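Local coordinates for protein TipC2 (Streptococcus intermedius B196, PDB 6DHX) that probably acts as an immunity protein, protecting the bacterium from an antibacterial toxin exported by the type VII secretion system, at residues H48-Y53 and Y60-Y65. Residues are numbered along the deposited sequence; the frame is centred on the assembly and turned at random.
Sequences HSYQEY and YPSILY
Strands 45-51 and 59-65 form an antiparallel beta hairpin at one end of the mixed sheet of TipC2, in which residues 48-50 pair with 60-62. His48 with Ser62 and Tyr50 with Tyr60 are hydrogen-bonded pairs, so four backbone bonds clamp the strands. Tyr60 N to Tyr50 O is short at 2.7 Å, with the donor in the carbonyl plane, whereas Ser62 N meets His48 O from above that plane. Between them lies the non-hydrogen-bonded pair Ser49-Pro61, where the Pro61 N is turned away from strand 45-51, so lacking an N-H costs this pairing no bond. The CA-H groups of both residues face across the pair, Pro61 CA to His48 O at 3.3 Å and Ser49 CA to Tyr60 O.

His48, Tyr50, Tyr60 and Ser62 share one face of the hairpin. Tyr60 adopts the crowded rotamer, CG between the backbone N and the carbonyl carbon (chi1 65°), which turns its ring across toward strand 45-51. Tyr50 CB sits over that ring face in a CH-pi contact, 3.9 Å from the centroid. With CG beside its own backbone N, Tyr50 sends its ring on toward Ser62, presenting an edge to the Tyr60 face in an offset edge-to-face pair (planes at 62°). The small Ser62 lets the Tyr50 ring settle close, CE2 3.5 Å from Ser62 CB, while Ser62 OG bonds Asp80 on the next strand. Farther along, His48 CD2 lies 4.0 Å from Leu64 CB, the side chains crossing obliquely, and a hydrogen bond from His48 NE2 to Glu46 helps fix the imidazole's rotation.

On the other face, Pro61 and Ile63 are buried against Phe81 and Ile79 of strand 74-82. Beyond the paired residues, Glu52 bends at chi2 (-94°), bringing its carboxylate beside Tyr60, with OE2 3.2 Å from Tyr60 CB.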
loop_
_atom_site.group_PDB
_atom_site.type_symbol
_atom_site.label_atom_id
_atom_site.label_comp_id
_atom_site.label_asym_id
_atom_site.label_seq_id
_atom_site.Cartn_x
_atom_site.Cartn_y
_atom_site.Cartn_z
ATOM N N HIS A 48 -10.508 -5.772 -7.778
ATOM C CA HIS A 48 -11.417 -6.636 -7.029
ATOM C C HIS A 48 -12.459 -5.770 -6.333
ATOM O O HIS A 48 -12.255 -4.584 -6.086
ATOM C CB HIS A 48 -10.659 -7.463 -5.991
ATOM C CG HIS A 48 -9.778 -8.501 -6.594
ATOM N ND1 HIS A 48 -10.196 -9.790 -6.798
ATOM C CD2 HIS A 48 -8.514 -8.431 -7.080
ATOM C CE1 HIS A 48 -9.228 -10.486 -7.369
ATOM N NE2 HIS A 48 -8.191 -9.685 -7.548
ATOM N N SER A 49 -13.575 -6.381 -5.985
ATOM C CA SER A 49 -14.628 -5.715 -5.227
ATOM C C SER A 49 -14.956 -6.602 -4.041
ATOM O O SER A 49 -15.418 -7.730 -4.235
ATOM C CB SER A 49 -15.891 -5.545 -6.092
ATOM O OG SER A 49 -15.650 -4.666 -7.201
ATOM N N TYR A 50 -14.784 -6.089 -2.825
ATOM C CA TYR A 50 -15.060 -6.862 -1.614
ATOM C C TYR A 50 -16.145 -6.204 -0.765
ATOM O O TYR A 50 -16.244 -4.972 -0.691
ATOM C CB TYR A 50 -13.771 -6.993 -0.800
ATOM C CG TYR A 50 -12.672 -7.729 -1.523
ATOM C CD1 TYR A 50 -12.917 -8.990 -2.067
ATOM C CD2 TYR A 50 -11.384 -7.205 -1.611
ATOM C CE1 TYR A 50 -11.936 -9.708 -2.700
ATOM C CE2 TYR A 50 -10.377 -7.928 -2.273
ATOM C CZ TYR A 50 -10.666 -9.185 -2.783
ATOM O OH TYR A 50 -9.712 -9.920 -3.430
ATOM N N GLN A 51 -16.951 -7.031 -0.089
ATOM C CA GLN A 51 -18.073 -6.516 0.675
ATOM C C GLN A 51 -17.618 -5.537 1.763
ATOM O O GLN A 51 -16.687 -5.827 2.523
ATOM C CB GLN A 51 -18.822 -7.681 1.320
ATOM C CG GLN A 51 -19.957 -7.227 2.185
ATOM C CD GLN A 51 -21.168 -6.796 1.362
ATOM O OE1 GLN A 51 -21.534 -5.616 1.349
ATOM N NE2 GLN A 51 -21.799 -7.750 0.689
ATOM N N GLU A 52 -18.292 -4.384 1.861
ATOM C CA GLU A 52 -17.994 -3.439 2.936
ATOM C C GLU A 52 -18.517 -3.976 4.254
ATOM O O GLU A 52 -19.678 -4.389 4.356
ATOM C CB GLU A 52 -18.625 -2.065 2.691
ATOM C CG GLU A 52 -18.051 -1.324 1.466
ATOM C CD GLU A 52 -16.909 -0.368 1.854
ATOM O OE1 GLU A 52 -16.414 -0.416 3.009
ATOM O OE2 GLU A 52 -16.547 0.434 0.957
ATOM N N TYR A 53 -17.681 -3.912 5.283
ATOM C CA TYR A 53 -18.136 -4.334 6.610
ATOM C C TYR A 53 -19.304 -3.489 7.135
ATOM O O TYR A 53 -20.179 -4.012 7.837
ATOM C CB TYR A 53 -16.970 -4.289 7.589
ATOM C CG TYR A 53 -17.392 -4.551 9.009
ATOM C CD1 TYR A 53 -17.689 -5.844 9.443
ATOM C CD2 TYR A 53 -17.504 -3.506 9.921
ATOM C CE1 TYR A 53 -18.086 -6.086 10.756
ATOM C CE2 TYR A 53 -17.899 -3.738 11.228
ATOM C CZ TYR A 53 -18.188 -5.026 11.640
ATOM O OH TYR A 53 -18.579 -5.243 12.944
ATOM N N TYR A 60 -16.091 -2.418 -1.587
ATOM C CA TYR A 60 -14.965 -1.487 -1.782
ATOM C C TYR A 60 -13.993 -2.046 -2.789
ATOM O O TYR A 60 -13.938 -3.257 -2.977
ATOM C CB TYR A 60 -14.222 -1.239 -0.461
ATOM C CG TYR A 60 -13.535 -2.461 0.124
ATOM C CD1 TYR A 60 -12.209 -2.769 -0.199
ATOM C CD2 TYR A 60 -14.182 -3.257 1.078
ATOM C CE1 TYR A 60 -11.567 -3.842 0.383
ATOM C CE2 TYR A 60 -13.527 -4.355 1.661
ATOM C CZ TYR A 60 -12.221 -4.621 1.300
ATOM O OH TYR A 60 -11.512 -5.670 1.847
ATOM N N PRO A 61 -13.287 -1.171 -3.509
ATOM C CA PRO A 61 -12.309 -1.633 -4.502
ATOM C C PRO A 61 -10.973 -1.957 -3.832
ATOM O O PRO A 61 -10.542 -1.311 -2.866
ATOM C CB PRO A 61 -12.164 -0.424 -5.446
ATOM C CG PRO A 61 -12.378 0.758 -4.554
ATOM C CD PRO A 61 -13.306 0.310 -3.405
ATOM N N SER A 62 -10.351 -3.003 -4.355
ATOM C CA SER A 62 -9.043 -3.467 -3.915
ATOM C C SER A 62 -8.265 -3.846 -5.159
ATOM O O SER A 62 -8.824 -4.488 -6.057
ATOM C CB SER A 62 -9.227 -4.665 -2.958
ATOM O OG SER A 62 -8.000 -5.215 -2.535
ATOM N N ILE A 63 -7.004 -3.412 -5.227
ATOM C CA ILE A 63 -6.148 -3.589 -6.396
ATOM C C ILE A 63 -5.091 -4.616 -6.021
ATOM O O ILE A 63 -4.478 -4.509 -4.947
ATOM C CB ILE A 63 -5.476 -2.259 -6.795
ATOM C CG1 ILE A 63 -6.513 -1.106 -6.911
ATOM C CG2 ILE A 63 -4.619 -2.439 -8.047
ATOM C CD1 ILE A 63 -7.717 -1.397 -7.890
ATOM N N LEU A 64 -4.881 -5.599 -6.878
ATOM C CA LEU A 64 -3.915 -6.662 -6.593
ATOM C C LEU A 64 -2.994 -6.801 -7.797
ATOM O O LEU A 64 -3.477 -7.016 -8.926
ATOM C CB LEU A 64 -4.648 -8.021 -6.358
ATOM C CG LEU A 64 -3.749 -9.194 -5.985
ATOM C CD1 LEU A 64 -3.156 -8.887 -4.558
ATOM C CD2 LEU A 64 -4.489 -10.537 -5.934
ATOM N N TYR A 65 -1.681 -6.708 -7.573
ATOM C CA TYR A 65 -0.770 -6.895 -8.700
ATOM C C TYR A 65 -0.784 -8.345 -9.161
ATOM O O TYR A 65 -0.744 -9.275 -8.351
ATOM C CB TYR A 65 0.667 -6.471 -8.331
ATOM C CG TYR A 65 0.841 -5.003 -8.585
ATOM C CD1 TYR A 65 0.259 -4.061 -7.731
ATOM C CD2 TYR A 65 1.522 -4.547 -9.712
ATOM C CE1 TYR A 65 0.352 -2.667 -7.980
ATOM C CE2 TYR A 65 1.622 -3.174 -9.991
ATOM C CZ TYR A 65 1.038 -2.249 -9.121
ATOM O OH TYR A 65 1.141 -0.906 -9.369
#